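Local atomic coordinates of endonuclease 2 (Arabidopsis thaliana, PDB entry 4CXP), a protein that cleaves RNA and single-stranded DNA, and double-stranded DNA less well, as a metal-dependent endonuclease that yields 5'-phosphorylated products. Residues 120-123 and 124-128; 1-4 and 5-9. All blocks are in the same frame, centred on the assembly; numbering follows the deposited sequence.

Contact 1 of 2, residues 120-123 and 124-128; sequences HFMG and DIHQP. With ZN (zinc ion), chain E; ZN (zinc ion), chain G.
His-120 and Asp-124, one helical turn apart on helix 111-124, form the HxxxD metal-binding pair of the S1/P1 nuclease trinuclear zinc site. His-120 NE2 reaches the chain E zinc at 2.2 Å, and Asp-124 OD2 binds the same ion; OD1 of that carboxylate holds the chain G zinc at 2.1 Å, a bridging carboxylate with one oxygen to each metal. With CG anti to the backbone N (chi1 -175°), the imidazole of His-120 swings over to the metal, its plane 72° from the carboxylate. Asp-45 and His-58 add to the chain E zinc, and His-120 ND1 is hydrogen-bonded to Cys-41 O. This metal face looks toward the bound sulfate. The far end is close-packed among apolar side chains instead: Ile-125 reaches Val-85 and Ile-89, and its CG2 methyl sits against a carbonyl, 3.4 Å from Met-122 O. Backbone bonds from Asp-124 N to His-120 O and from Ile-125 N to Phe-121 O continue the i to i+4 pattern, followed by an i to i+3 bond from His-126 N to Gly-123 O. A leucine in place of His-126 would probably leave Met-122 O without its side-chain donor and the turn less firmly fixed to the helix. That donor, His-126 ND1, lies 2.8 Å from Met-122 O, the N-H...O angle a nearly straight 168° and the oxygen close to the imidazole plane.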
loop_
_atom_site.group_PDB
_atom_site.type_symbol
_atom_site.label_atom_id
_atom_site.label_comp_id
_atom_site.label_asym_id
_atom_site.label_seq_id
_atom_site.Cartn_x
_atom_site.Cartn_y
_atom_site.Cartn_z
ATOM N N HIS A 120 1.631 -7.321 0.177
ATOM C CA HIS A 120 2.083 -6.233 1.028
ATOM C C HIS A 120 2.584 -5.047 0.198
ATOM O O HIS A 120 2.244 -3.902 0.484
ATOM C CB HIS A 120 3.210 -6.726 1.946
ATOM C CG HIS A 120 3.662 -5.704 2.928
ATOM N ND1 HIS A 120 3.095 -5.572 4.172
ATOM C CD2 HIS A 120 4.639 -4.772 2.860
ATOM C CE1 HIS A 120 3.697 -4.588 4.819
ATOM N NE2 HIS A 120 4.648 -4.092 4.051
ATOM N N PHE A 121 3.412 -5.316 -0.801
ATOM C CA PHE A 121 4.007 -4.238 -1.588
ATOM C C PHE A 121 2.984 -3.507 -2.452
ATOM O O PHE A 121 3.103 -2.294 -2.627
ATOM C CB PHE A 121 5.176 -4.772 -2.421
ATOM C CG PHE A 121 6.356 -5.238 -1.598
ATOM C CD1 PHE A 121 6.720 -4.610 -0.428
ATOM C CD2 PHE A 121 7.120 -6.307 -2.030
ATOM C CE1 PHE A 121 7.804 -5.055 0.308
ATOM C CE2 PHE A 121 8.207 -6.754 -1.297
ATOM C CZ PHE A 121 8.542 -6.125 -0.123
ATOM N N MET A 122 1.972 -4.201 -2.968
ATOM C CA MET A 122 0.895 -3.500 -3.648
ATOM C C MET A 122 0.221 -2.520 -2.686
ATOM O O MET A 122 -0.206 -1.432 -3.080
ATOM C CB MET A 122 -0.125 -4.468 -4.213
ATOM C CG MET A 122 -1.170 -3.776 -5.082
ATOM S SD MET A 122 -0.487 -3.012 -6.565
ATOM C CE MET A 122 -0.268 -4.476 -7.577
ATOM N N GLY A 123 0.115 -2.878 -1.410
ATOM C CA GLY A 123 -0.341 -1.932 -0.431
ATOM C C GLY A 123 0.612 -0.778 -0.206
ATOM O O GLY A 123 0.221 0.387 -0.273
ATOM N N ASP A 124 1.882 -1.074 0.058
ATOM C CA ASP A 124 2.831 -0.027 0.378
ATOM C C ASP A 124 2.982 0.982 -0.755
ATOM O O ASP A 124 3.139 2.169 -0.486
ATOM C CB ASP A 124 4.190 -0.609 0.789
ATOM C CG ASP A 124 4.300 -0.920 2.269
ATOM O OD1 ASP A 124 3.319 -0.665 2.986
ATOM O OD2 ASP A 124 5.370 -1.414 2.662
ATOM N N ILE A 125 2.946 0.551 -2.022
ATOM C CA ILE A 125 3.120 1.492 -3.122
ATOM C C ILE A 125 1.959 2.465 -3.218
ATOM O O ILE A 125 2.061 3.455 -3.938
ATOM C CB ILE A 125 3.396 0.773 -4.454
ATOM C CG1 ILE A 125 4.096 1.700 -5.443
ATOM C CG2 ILE A 125 2.121 0.159 -5.028
ATOM C CD1 ILE A 125 4.655 0.959 -6.640
ATOM N N HIS A 126 0.862 2.207 -2.502
ATOM C CA HIS A 126 -0.269 3.123 -2.429
ATOM C C HIS A 126 -0.238 4.082 -1.250
ATOM O O HIS A 126 -1.056 4.995 -1.199
ATOM C CB HIS A 126 -1.598 2.345 -2.464
ATOM C CG HIS A 126 -1.958 1.885 -3.837
ATOM N ND1 HIS A 126 -1.501 0.723 -4.404
ATOM C CD2 HIS A 126 -2.685 2.500 -4.795
ATOM C CE1 HIS A 126 -1.934 0.653 -5.656
ATOM N NE2 HIS A 126 -2.660 1.718 -5.924
ATOM N N GLN A 127 0.673 3.894 -0.308
ATOM C CA GLN A 127 0.798 4.835 0.805
ATOM C C GLN A 127 1.601 6.023 0.256
ATOM O O GLN A 127 2.738 5.844 -0.164
ATOM C CB GLN A 127 1.511 4.136 1.977
ATOM C CG GLN A 127 1.189 4.639 3.379
ATOM C CD GLN A 127 1.822 5.971 3.738
ATOM O OE1 GLN A 127 1.600 6.975 3.058
ATOM N NE2 GLN A 127 2.587 6.000 4.817
ATOM N N PRO A 128 1.014 7.239 0.183
ATOM C CA PRO A 128 1.749 8.344 -0.443
ATOM C C PRO A 128 3.166 8.536 0.072
ATOM O O PRO A 128 4.086 8.809 -0.713
ATOM C CB PRO A 128 0.851 9.547 -0.164
ATOM C CG PRO A 128 -0.533 8.942 -0.133
ATOM C CD PRO A 128 -0.338 7.635 0.587
HETATM ZN ZN ZN E . 5.953 -2.390 4.492
HETATM ZN ZN ZN G . 2.768 -0.902 4.972
#

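Contact 2 of 2, residues 1-4 and 5-9; sequences WGKE and GHEII. With ZN (zinc ion), chain G; SO4 (sulfate ion), chain I.
Trp-1 N, the chain's amino terminus, is gripped by several groups at once: it binds the chain G zinc at 2.1 Å, donates a long hydrogen bond to sulfate O3 at 3.3 Å, and is also hydrogen-bonded to Asp-158. Trp-1 O closes a five-membered chelate on the same zinc at 2.3 Å, and His-6 NE2 comes in from the first turn of helix 3-15 at 2.0 Å. Sulfate O4 and Asp-124 complete the five ligands. The indole edge points at the face of the His-6 ring in a T-shaped pair, planes 81° apart, with CD1 above the imidazole toward its rim. Ile-9 CD1 abuts the indole from the helix side, 3.6 Å from Trp-1 NE1, whose polar partner is Gly-123. Gly-5 lets the Trp-1 side chain lie close to the helix, since a beta carbon there would collide with Trp-1 CB. On the outer side, in the conformer given here, Lys-3 NZ forms a salt bridge with Glu-7 OE2 at 2.9 Å, one turn on. The terminal amine is probably a neutral NH2 group, its lone pair spent on zinc and its N-H bonds available as donors, and the metal-bound sulfate oxygen is consistent with a substrate phosphate occupying this position.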
loop_
_atom_site.group_PDB
_atom_site.type_symbol
_atom_site.label_atom_id
_atom_site.label_comp_id
_atom_site.label_asym_id
_atom_site.label_seq_id
_atom_site.Cartn_x
_atom_site.Cartn_y
_atom_site.Cartn_z
ATOM N N TRP A 1 1.971 1.043 4.989
ATOM C CA TRP A 1 0.864 1.156 5.974
ATOM C C TRP A 1 1.186 0.303 7.179
ATOM O O TRP A 1 1.947 -0.663 7.078
ATOM C CB TRP A 1 -0.453 0.639 5.385
ATOM C CG TRP A 1 -0.867 1.256 4.072
ATOM C CD1 TRP A 1 -0.666 0.720 2.850
ATOM C CD2 TRP A 1 -1.550 2.502 3.866
ATOM N NE1 TRP A 1 -1.186 1.540 1.887
ATOM C CE2 TRP A 1 -1.736 2.648 2.485
ATOM C CE3 TRP A 1 -2.010 3.514 4.711
ATOM C CZ2 TRP A 1 -2.372 3.745 1.933
ATOM C CZ3 TRP A 1 -2.640 4.610 4.152
ATOM C CH2 TRP A 1 -2.816 4.713 2.779
ATOM N N GLY A 2 0.525 0.610 8.286
ATOM C CA GLY A 2 0.461 -0.301 9.416
ATOM C C GLY A 2 -0.537 -1.417 9.194
ATOM O O GLY A 2 -1.053 -1.643 8.092
ATOM N N LYS A 3 -0.824 -2.144 10.266
ATOM C CA LYS A 3 -1.615 -3.334 10.188
ATOM C C LYS A 3 -2.976 -3.101 9.571
ATOM O O LYS A 3 -3.433 -3.876 8.737
ATOM C CB LYS A 3 -1.777 -3.927 11.595
ATOM C CG LYS A 3 -2.720 -5.100 11.712
ATOM C CD LYS A 3 -2.847 -5.537 13.162
ATOM C CE LYS A 3 -3.672 -6.800 13.331
ATOM N NZ LYS A 3 -5.117 -6.497 13.485
ATOM N N GLU A 4 -3.654 -2.042 10.002
ATOM C CA GLU A 4 -5.028 -1.823 9.576
ATOM C C GLU A 4 -5.099 -1.563 8.070
ATOM O O GLU A 4 -5.980 -2.086 7.385
ATOM C CB GLU A 4 -5.657 -0.655 10.344
ATOM C CG GLU A 4 -5.663 -0.822 11.862
ATOM C CD GLU A 4 -4.373 -0.389 12.569
ATOM O OE1 GLU A 4 -3.385 0.055 11.917
ATOM O OE2 GLU A 4 -4.365 -0.470 13.820
ATOM N N GLY A 5 -4.196 -0.738 7.551
ATOM C CA GLY A 5 -4.221 -0.437 6.132
ATOM C C GLY A 5 -4.016 -1.671 5.282
ATOM O O GLY A 5 -4.719 -1.873 4.294
ATOM N N HIS A 6 -3.022 -2.496 5.628
ATOM C CA HIS A 6 -2.808 -3.728 4.868
ATOM C C HIS A 6 -3.981 -4.684 4.969
ATOM O O HIS A 6 -4.333 -5.349 4.001
ATOM C CB HIS A 6 -1.514 -4.429 5.280
ATOM C CG HIS A 6 -0.306 -3.688 4.828
ATOM N ND1 HIS A 6 0.092 -3.665 3.510
ATOM C CD2 HIS A 6 0.536 -2.869 5.489
ATOM C CE1 HIS A 6 1.138 -2.859 3.398
ATOM N NE2 HIS A 6 1.435 -2.364 4.584
ATOM N N GLU A 7 -4.575 -4.792 6.157
ATOM C CA GLU A 7 -5.727 -5.672 6.311
ATOM C C GLU A 7 -6.871 -5.228 5.406
ATOM O O GLU A 7 -7.504 -6.055 4.760
ATOM C CB GLU A 7 -6.208 -5.727 7.759
ATOM C CG GLU A 7 -5.366 -6.588 8.667
ATOM C CD GLU A 7 -5.895 -6.602 10.086
ATOM O OE1 GLU A 7 -6.647 -5.677 10.473
ATOM O OE2 GLU A 7 -5.544 -7.525 10.826
ATOM N N ILE A 8 -7.147 -3.932 5.378
ATOM C CA ILE A 8 -8.196 -3.403 4.543
ATOM C C ILE A 8 -7.940 -3.720 3.075
ATOM O O ILE A 8 -8.827 -4.187 2.358
ATOM C CB ILE A 8 -8.369 -1.879 4.777
ATOM C CG1 ILE A 8 -8.940 -1.601 6.181
ATOM C CG2 ILE A 8 -9.211 -1.241 3.689
ATOM C CD1 ILE A 8 -8.788 -0.175 6.649
ATOM N N ILE A 9 -6.724 -3.433 2.614
ATOM C CA ILE A 9 -6.374 -3.669 1.227
ATOM C C ILE A 9 -6.548 -5.138 0.867
ATOM O O ILE A 9 -7.122 -5.471 -0.166
ATOM C CB ILE A 9 -4.944 -3.150 0.961
ATOM C CG1 ILE A 9 -4.974 -1.614 0.952
ATOM C CG2 ILE A 9 -4.365 -3.705 -0.331
ATOM C CD1 ILE A 9 -3.617 -0.968 0.918
HETATM ZN ZN ZN G . 2.768 -0.902 4.972
HETATM S S SO4 I . 5.462 -0.409 6.449
HETATM O O1 SO4 I . 5.516 -0.906 7.877
HETATM O O2 SO4 I . 6.862 -0.618 5.752
HETATM O O3 SO4 I . 4.876 0.993 6.524
HETATM O O4 SO4 I . 4.530 -1.308 5.699
HETATM O O HOH W 1 -2.708 1.016 9.353
HETATM O O HOH W 2 -8.130 -3.204 9.395
#

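Overall arrangement
From the N terminus, contact 2 comes first, where Trp-1 and Gly-2 lead into helix 3-15 and the Trp-1 side chain lies against its first turns. Contact 1 follows more than a hundred residues later, where helix 111-124 gives way to the loop before strand 131-133. The two are in series, neither enclosing nor crossing the other, and each closes only a local turn. Their centres lie 10 Å apart, yet they touch directly: Gly-123 O is 2.8 Å from Trp-1 NE1, a probable hydrogen bond, and His-120 CE1 approaches His-6 NE2 to 3.2 Å. Both supply ligands to the chain G zinc, so the metal ties the chain's start to helix 111-124 near the protein's centre.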